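Long-range contact in putative uncharacterized protein (PDB 5OI9), which probably takes part in centriole assembly as a STIL-family protein, the present chain being its N-terminal domain: residues W18-L31 and V191-V204. Numbering follows the deposited sequence.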
ATOM      1  N   TRP A  18     -15.158 -12.225  24.229  1.00 24.43           N
ATOM      2  CA  TRP A  18     -14.297 -13.391  24.084  1.00 20.62           C
ATOM      3  C   TRP A  18     -13.225 -13.334  25.162  1.00 25.20           C
ATOM      4  O   TRP A  18     -13.097 -12.346  25.888  1.00 23.20           O
ATOM      5  CB  TRP A  18     -13.674 -13.470  22.683  1.00 25.10           C
ATOM      6  CG  TRP A  18     -12.835 -12.281  22.319  1.00 19.28           C
ATOM      7  CD1 TRP A  18     -11.541 -12.047  22.684  1.00 19.29           C
ATOM      8  CD2 TRP A  18     -13.231 -11.170  21.507  1.00 21.53           C
ATOM      9  NE1 TRP A  18     -11.109 -10.853  22.157  1.00 19.09           N
ATOM     10  CE2 TRP A  18     -12.129 -10.296  21.431  1.00 17.75           C
ATOM     11  CE3 TRP A  18     -14.412 -10.827  20.841  1.00 20.91           C
ATOM     12  CZ2 TRP A  18     -12.172  -9.100  20.714  1.00 14.11           C
ATOM     13  CZ3 TRP A  18     -14.452  -9.642  20.129  1.00 19.58           C
ATOM     14  CH2 TRP A  18     -13.338  -8.793  20.072  1.00 15.64           C
ATOM     15  N   ASP A  19     -12.455 -14.415  25.257  1.00 25.70           N
ATOM     16  CA  ASP A  19     -11.352 -14.508  26.205  1.00 22.63           C
ATOM     17  C   ASP A  19     -10.087 -13.939  25.573  1.00 24.40           C
ATOM     18  O   ASP A  19      -9.698 -14.347  24.475  1.00 22.94           O
ATOM     19  CB  ASP A  19     -11.131 -15.960  26.631  1.00 24.58           C
ATOM     20  CG  ASP A  19      -9.981 -16.114  27.606  1.00 34.71           C
ATOM     21  OD1 ASP A  19      -9.625 -15.125  28.281  1.00 37.89           O
ATOM     22  OD2 ASP A  19      -9.424 -17.229  27.691  1.00 38.68           O
ATOM     23  N   SER A  20      -9.444 -13.006  26.274  1.00 24.85           N
ATOM     24  CA  SER A  20      -8.296 -12.285  25.743  1.00 26.26           C
ATOM     25  C   SER A  20      -6.960 -12.809  26.255  1.00 24.53           C
ATOM     26  O   SER A  20      -5.926 -12.199  25.970  1.00 28.58           O
ATOM     27  CB  SER A  20      -8.416 -10.794  26.068  1.00 23.28           C
ATOM     28  OG  SER A  20      -9.423 -10.184  25.280  1.00 27.40           O
ATOM     29  N   LYS A  21      -6.955 -13.913  27.001  1.00 26.35           N
ATOM     30  CA  LYS A  21      -5.702 -14.450  27.518  1.00 28.50           C
ATOM     31  C   LYS A  21      -4.771 -14.826  26.371  1.00 21.20           C
ATOM     32  O   LYS A  21      -5.168 -15.525  25.435  1.00 25.19           O
ATOM     33  CB  LYS A  21      -5.966 -15.667  28.406  1.00 27.97           C
ATOM     34  CG  LYS A  21      -4.706 -16.260  29.020  1.00 32.03           C
ATOM     35  CD  LYS A  21      -5.018 -17.440  29.925  1.00 43.55           C
ATOM     36  CE  LYS A  21      -3.748 -18.014  30.541  1.00 59.48           C
ATOM     37  NZ  LYS A  21      -4.033 -19.154  31.454  1.00 53.47           N
ATOM     38  N   ALA A  22      -3.530 -14.355  26.450  1.00 19.18           N
ATOM     39  CA  ALA A  22      -2.557 -14.609  25.395  1.00 27.39           C
ATOM     40  C   ALA A  22      -2.211 -16.090  25.332  1.00 25.38           C
ATOM     41  O   ALA A  22      -1.809 -16.691  26.334  1.00 28.18           O
ATOM     42  CB  ALA A  22      -1.294 -13.780  25.626  1.00 17.81           C
ATOM     43  N   GLN A  23      -2.369 -16.680  24.148  1.00 21.30           N
ATOM     44  CA  GLN A  23      -2.038 -18.078  23.916  1.00 22.46           C
ATOM     45  C   GLN A  23      -0.737 -18.247  23.143  1.00 21.49           C
ATOM     46  O   GLN A  23      -0.440 -19.350  22.679  1.00 24.47           O
ATOM     47  CB  GLN A  23      -3.183 -18.773  23.178  1.00 19.72           C
ATOM     48  CG  GLN A  23      -4.514 -18.716  23.914  1.00 21.09           C
ATOM     49  CD  GLN A  23      -4.479 -19.444  25.249  1.00 31.14           C
ATOM     50  OE1 GLN A  23      -3.661 -20.337  25.462  1.00 34.56           O
ATOM     51  NE2 GLN A  23      -5.370 -19.059  26.154  1.00 27.90           N
ATOM     52  N   GLY A  24       0.040 -17.181  23.000  1.00 20.43           N
ATOM     53  CA  GLY A  24       1.301 -17.256  22.289  1.00 18.07           C
ATOM     54  C   GLY A  24       1.981 -15.907  22.314  1.00 18.91           C
ATOM     55  O   GLY A  24       1.466 -14.935  22.874  1.00 20.33           O
ATOM     56  N   GLU A  25       3.159 -15.867  21.696  1.00 22.70           N
ATOM     57  CA  GLU A  25       3.928 -14.632  21.629  1.00 31.05           C
ATOM     58  C   GLU A  25       3.140 -13.533  20.926  1.00 29.04           C
ATOM     59  O   GLU A  25       2.432 -13.782  19.947  1.00 25.11           O
ATOM     60  CB  GLU A  25       5.243 -14.869  20.888  1.00 29.04           C
ATOM     61  CG  GLU A  25       6.459 -15.019  21.778  1.00 41.04           C
ATOM     62  CD  GLU A  25       7.738 -15.186  20.979  1.00 49.85           C
ATOM     63  OE1 GLU A  25       7.648 -15.454  19.762  1.00 52.86           O
ATOM     64  OE2 GLU A  25       8.831 -15.043  21.565  1.00 55.26           O
ATOM     65  N   GLN A  26       3.264 -12.312  21.441  1.00 31.03           N
ATOM     66  CA  GLN A  26       2.786 -11.150  20.708  1.00 32.63           C
ATOM     67  C   GLN A  26       3.522 -11.029  19.380  1.00 25.49           C
ATOM     68  O   GLN A  26       4.680 -11.433  19.247  1.00 28.95           O
ATOM     69  CB  GLN A  26       2.996  -9.869  21.515  1.00 30.03           C
ATOM     70  CG  GLN A  26       2.046  -9.663  22.666  1.00 29.33           C
ATOM     71  CD  GLN A  26       1.995  -8.212  23.098  1.00 43.89           C
ATOM     72  OE1 GLN A  26       2.829  -7.404  22.688  1.00 40.93           O
ATOM     73  NE2 GLN A  26       1.006  -7.869  23.917  1.00 40.28           N
ATOM     74  N   GLU A  27       2.840 -10.462  18.392  1.00 26.89           N
ATOM     75  CA  GLU A  27       3.445 -10.149  17.107  1.00 26.45           C
ATOM     76  C   GLU A  27       3.197  -8.683  16.790  1.00 24.51           C
ATOM     77  O   GLU A  27       2.134  -8.139  17.107  1.00 25.06           O
ATOM     78  CB  GLU A  27       2.884 -11.032  15.982  1.00 26.68           C
ATOM     79  CG  GLU A  27       2.962 -12.531  16.247  1.00 32.18           C
ATOM     80  CD  GLU A  27       4.349 -13.106  16.019  1.00 36.75           C
ATOM     81  OE1 GLU A  27       4.590 -14.256  16.441  1.00 41.28           O
ATOM     82  OE2 GLU A  27       5.197 -12.413  15.417  1.00 29.81           O
ATOM     83  N   GLU A  28       4.187  -8.042  16.179  1.00 27.26           N
ATOM     84  CA  GLU A  28       4.071  -6.662  15.728  1.00 24.94           C
ATOM     85  C   GLU A  28       3.938  -6.664  14.213  1.00 27.76           C
ATOM     86  O   GLU A  28       4.819  -7.171  13.509  1.00 26.62           O
ATOM     87  CB  GLU A  28       5.278  -5.837  16.169  1.00 33.67           C
ATOM     88  CG  GLU A  28       5.400  -5.678  17.676  1.00 40.43           C
ATOM     89  CD  GLU A  28       6.715  -5.043  18.089  1.00 81.28           C
ATOM     90  OE1 GLU A  28       7.643  -4.992  17.252  1.00 78.28           O
ATOM     91  OE2 GLU A  28       6.821  -4.595  19.251  1.00 91.14           O
ATOM     92  N   LEU A  29       2.843  -6.101  13.717  1.00 22.22           N
ATOM     93  CA  LEU A  29       2.532  -6.095  12.295  1.00 17.90           C
ATOM     94  C   LEU A  29       2.808  -4.719  11.706  1.00 19.69           C
ATOM     95  O   LEU A  29       2.510  -3.693  12.328  1.00 15.02           O
ATOM     96  CB  LEU A  29       1.069  -6.484  12.057  1.00 16.99           C
ATOM     97  CG  LEU A  29       0.579  -7.754  12.763  1.00 23.64           C
ATOM     98  CD1 LEU A  29      -0.871  -8.061  12.403  1.00 15.36           C
ATOM     99  CD2 LEU A  29       1.479  -8.940  12.433  1.00 23.16           C
ATOM    100  N   HIS A  30       3.386  -4.702  10.507  1.00 18.50           N
ATOM    101  CA  HIS A  30       3.553  -3.469   9.750  1.00 23.65           C
ATOM    102  C   HIS A  30       3.747  -3.818   8.284  1.00 19.90           C
ATOM    103  O   HIS A  30       4.169  -4.927   7.942  1.00 22.08           O
ATOM    104  CB  HIS A  30       4.727  -2.626  10.260  1.00 17.10           C
ATOM    105  CG  HIS A  30       4.824  -1.283   9.603  1.00 25.77           C
ATOM    106  ND1 HIS A  30       5.625  -1.045   8.507  1.00 21.76           N
ATOM    107  CD2 HIS A  30       4.197  -0.113   9.871  1.00 19.49           C
ATOM    108  CE1 HIS A  30       5.499   0.218   8.137  1.00 26.40           C
ATOM    109  NE2 HIS A  30       4.636   0.804   8.947  1.00 21.67           N
ATOM    110  N   LEU A  31       3.435  -2.844   7.422  1.00 22.17           N
ATOM    111  CA  LEU A  31       3.504  -3.041   5.975  1.00 21.08           C
ATOM    112  C   LEU A  31       4.840  -3.631   5.538  1.00 24.72           C
ATOM    113  O   LEU A  31       4.887  -4.566   4.732  1.00 23.08           O
ATOM    114  CB  LEU A  31       3.264  -1.711   5.258  1.00 22.16           C
ATOM    115  CG  LEU A  31       3.408  -1.779   3.736  1.00 22.48           C
ATOM    116  CD1 LEU A  31       2.214  -2.494   3.133  1.00 19.82           C
ATOM    117  CD2 LEU A  31       3.588  -0.396   3.124  1.00 20.69           C
ATOM    118  N   VAL A 191       4.595   6.108   4.399  1.00 20.98           N
ATOM    119  CA  VAL A 191       3.833   4.950   4.862  0.55 18.93           C
ATOM    120  C   VAL A 191       3.386   5.219   6.293  1.00 21.00           C
ATOM    121  O   VAL A 191       4.171   5.766   7.082  1.00 22.55           O
ATOM    122  CB  VAL A 191       4.668   3.663   4.769  0.55 19.72           C
ATOM    123  CG1 VAL A 191       3.926   2.488   5.390  0.55 17.68           C
ATOM    124  CG2 VAL A 191       5.024   3.361   3.322  0.55 21.99           C
ATOM    125  N   PRO A 192       2.155   4.875   6.675  1.00 20.19           N
ATOM    126  CA  PRO A 192       1.772   5.000   8.084  1.00 19.47           C
ATOM    127  C   PRO A 192       2.686   4.151   8.950  1.00 21.99           C
ATOM    128  O   PRO A 192       3.035   3.021   8.598  1.00 23.22           O
ATOM    129  CB  PRO A 192       0.328   4.488   8.110  1.00 19.69           C
ATOM    130  CG  PRO A 192      -0.164   4.667   6.723  1.00 18.09           C
ATOM    131  CD  PRO A 192       1.022   4.460   5.831  1.00 17.64           C
ATOM    132  N   SER A 193       3.098   4.714  10.080  1.00 19.66           N
ATOM    133  CA  SER A 193       4.039   4.032  10.952  1.00 21.82           C
ATOM    134  C   SER A 193       3.366   3.111  11.960  1.00 18.16           C
ATOM    135  O   SER A 193       4.052   2.284  12.560  1.00 23.03           O
ATOM    136  CB  SER A 193       4.903   5.052  11.698  1.00 22.92           C
ATOM    137  OG  SER A 193       4.107   5.876  12.525  1.00 31.96           O
ATOM    138  N   ALA A 194       2.050   3.211  12.135  1.00 20.40           N
ATOM    139  CA  ALA A 194       1.358   2.493  13.202  1.00 24.24           C
ATOM    140  C   ALA A 194       1.700   1.007  13.212  1.00 22.77           C
ATOM    141  O   ALA A 194       1.585   0.317  12.195  1.00 23.26           O
ATOM    142  CB  ALA A 194      -0.153   2.678  13.050  1.00 21.06           C
ATOM    143  N   LEU A 195       2.135   0.521  14.375  1.00 22.80           N
ATOM    144  CA  LEU A 195       2.336  -0.903  14.605  1.00 24.27           C
ATOM    145  C   LEU A 195       1.066  -1.513  15.186  1.00 20.67           C
ATOM    146  O   LEU A 195       0.501  -0.983  16.148  1.00 27.01           O
ATOM    147  CB  LEU A 195       3.502  -1.147  15.562  1.00 25.59           C
ATOM    148  CG  LEU A 195       4.928  -0.803  15.130  1.00 38.95           C
ATOM    149  CD1 LEU A 195       5.917  -1.244  16.200  1.00 39.11           C
ATOM    150  CD2 LEU A 195       5.259  -1.443  13.791  1.00 34.49           C
ATOM    151  N   ILE A 196       0.627  -2.626  14.610  1.00 21.31           N
ATOM    152  CA  ILE A 196      -0.497  -3.384  15.149  1.00 18.13           C
ATOM    153  C   ILE A 196       0.057  -4.477  16.053  1.00 19.69           C
ATOM    154  O   ILE A 196       0.830  -5.331  15.605  1.00 19.11           O
ATOM    155  CB  ILE A 196      -1.360  -3.984  14.029  1.00 17.08           C
ATOM    156  CG1 ILE A 196      -1.974  -2.880  13.164  1.00 20.04           C
ATOM    157  CG2 ILE A 196      -2.446  -4.876  14.617  1.00 18.93           C
ATOM    158  CD1 ILE A 196      -2.954  -2.004  13.898  1.00 22.98           C
ATOM    159  N   THR A 197      -0.323  -4.442  17.329  1.00 15.92           N
ATOM    160  CA  THR A 197       0.003  -5.518  18.254  1.00 18.42           C
ATOM    161  C   THR A 197      -1.021  -6.637  18.105  1.00 19.13           C
ATOM    162  O   THR A 197      -2.228  -6.395  18.190  1.00 17.30           O
ATOM    163  CB  THR A 197       0.013  -5.007  19.695  1.00 24.51           C
ATOM    164  OG1 THR A 197       0.882  -3.872  19.800  1.00 29.24           O
ATOM    165  CG2 THR A 197       0.489  -6.096  20.646  1.00 20.88           C
ATOM    166  N   ALA A 198      -0.545  -7.861  17.881  1.00 17.78           N
ATOM    167  CA  ALA A 198      -1.418  -9.005  17.653  1.00 15.44           C
ATOM    168  C   ALA A 198      -1.095 -10.109  18.649  1.00 18.28           C
ATOM    169  O   ALA A 198       0.068 -10.493  18.802  1.00 18.91           O
ATOM    170  CB  ALA A 198      -1.280  -9.527  16.220  1.00 16.82           C
ATOM    171  N   VAL A 199      -2.130 -10.629  19.300  1.00 15.97           N
ATOM    172  CA  VAL A 199      -1.999 -11.626  20.354  1.00 16.92           C
ATOM    173  C   VAL A 199      -2.825 -12.846  19.958  1.00 17.17           C
ATOM    174  O   VAL A 199      -4.023 -12.709  19.707  1.00 17.62           O
ATOM    175  CB  VAL A 199      -2.464 -11.092  21.720  1.00 26.10           C
ATOM    176  CG1 VAL A 199      -2.639 -12.228  22.701  1.00 20.67           C
ATOM    177  CG2 VAL A 199      -1.480 -10.063  22.254  1.00 25.32           C
ATOM    178  N   PRO A 200      -2.242 -14.041  19.901  1.00 16.29           N
ATOM    179  CA  PRO A 200      -3.052 -15.236  19.633  1.00 14.77           C
ATOM    180  C   PRO A 200      -3.971 -15.535  20.808  1.00 18.12           C
ATOM    181  O   PRO A 200      -3.560 -15.469  21.970  1.00 20.35           O
ATOM    182  CB  PRO A 200      -2.007 -16.346  19.443  1.00 19.04           C
ATOM    183  CG  PRO A 200      -0.668 -15.660  19.394  1.00 19.65           C
ATOM    184  CD  PRO A 200      -0.829 -14.372  20.136  1.00 20.37           C
ATOM    185  N   ILE A 201      -5.228 -15.860  20.500  1.00 14.31           N
ATOM    186  CA  ILE A 201      -6.239 -16.125  21.515  1.00 18.53           C
ATOM    187  C   ILE A 201      -6.950 -17.436  21.190  1.00 19.58           C
ATOM    188  O   ILE A 201      -6.798 -18.005  20.109  1.00 17.99           O
ATOM    189  CB  ILE A 201      -7.268 -14.979  21.638  1.00 20.61           C
ATOM    190  CG1 ILE A 201      -8.082 -14.849  20.350  1.00 17.89           C
ATOM    191  CG2 ILE A 201      -6.574 -13.667  21.970  1.00 19.31           C
ATOM    192  CD1 ILE A 201      -9.206 -13.841  20.441  1.00 13.49           C
ATOM    193  N   LEU A 202      -7.739 -17.905  22.157  1.00 20.75           N
ATOM    194  CA  LEU A 202      -8.506 -19.129  21.988  1.00 21.64           C
ATOM    195  C   LEU A 202      -9.602 -18.937  20.939  1.00 23.81           C
ATOM    196  O   LEU A 202     -10.089 -17.822  20.736  1.00 23.99           O
ATOM    197  CB  LEU A 202      -9.130 -19.555  23.315  1.00 28.41           C
ATOM    198  CG  LEU A 202      -8.182 -20.047  24.411  1.00 25.34           C
ATOM    199  CD1 LEU A 202      -8.936 -20.244  25.716  1.00 30.79           C
ATOM    200  CD2 LEU A 202      -7.501 -21.338  23.990  1.00 22.82           C
ATOM    201  N   PRO A 203     -10.007 -20.012  20.259  1.00 26.71           N
ATOM    202  CA  PRO A 203     -11.017 -19.874  19.203  1.00 26.90           C
ATOM    203  C   PRO A 203     -12.355 -19.406  19.755  1.00 23.25           C
ATOM    204  O   PRO A 203     -12.732 -19.717  20.886  1.00 19.36           O
ATOM    205  CB  PRO A 203     -11.120 -21.289  18.620  1.00 23.12           C
ATOM    206  CG  PRO A 203      -9.841 -21.954  18.999  1.00 25.26           C
ATOM    207  CD  PRO A 203      -9.471 -21.382  20.332  1.00 24.76           C
ATOM    208  N   VAL A 204     -13.073 -18.645  18.932  1.00 24.23           N
ATOM    209  CA  VAL A 204     -14.369 -18.081  19.284  1.00 22.42           C
ATOM    210  C   VAL A 204     -15.418 -18.648  18.337  1.00 25.07           C
ATOM    211  O   VAL A 204     -15.149 -18.854  17.150  1.00 21.77           O
ATOM    212  CB  VAL A 204     -14.346 -16.539  19.229  1.00 24.17           C
ATOM    213  CG1 VAL A 204     -15.679 -15.965  19.668  1.00 20.09           C
ATOM    214  CG2 VAL A 204     -13.218 -15.997  20.096  1.00 21.17           C
TER
HETATM  215  O   HOH W   1     -10.873 -16.214  22.709  1.00 21.38           O
HETATM  216  O   HOH W   2      -7.639 -16.572  24.881  1.00 23.12           O
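The imidazole of His30 meets the 191-204 segment at its edge: Pro192 O and Ala194 O both lie near the ring plane, while Val191 CG1 and Leu195 CD2 approach obliquely. NE2 donates to Pro192 O (2.8 Å), the oxygen lying 18° out of the ring plane. With CG anti to the backbone N (chi1 -173°), the ring reaches the end of strand 180-192 and the residues that link it to strand 196-200; ND1 bonds Leu32 N, so both nitrogens are engaged and the ring's rotation is fixed. A leucine here would probably leave Pro192 O, in a buried residue, without this donor and weaken the tie to that strand end. The indole of Trp18 is met obliquely by Ile201 CD1, 3.7 Å from Trp18 CD1, and its NE1 bonds Glu312. The side chain of Gln26, extended beyond CG, crosses Thr197 and Val199 obliquely, its OE1 3.4 Å from Thr197 CG2 and its CG against Val199 CG2. Between Gln26 and His30 the backbones form a short antiparallel ladder: Glu27 exchanges two bonds with Ala198, and Leu29 two with Ile196. Leu29 CB packs on Ile196 CB at 4.0 Å, on the face that also carries Ala198. Beyond the ladder Gln23 N bonds Pro200 O at 2.8 Å, and one water donates to both Asp19 O and Leu202 O, bridging the loops. Strand 27-29 is an outermost strand of a mixed sheet, hydrogen-bonded to 196-200, whose other edge pairs with strand 309-314. Helix 270-281 covers the Ile196 side through Trp273 and Leu280, and Trp273 also meets the His30 ring with the planes at about 55°.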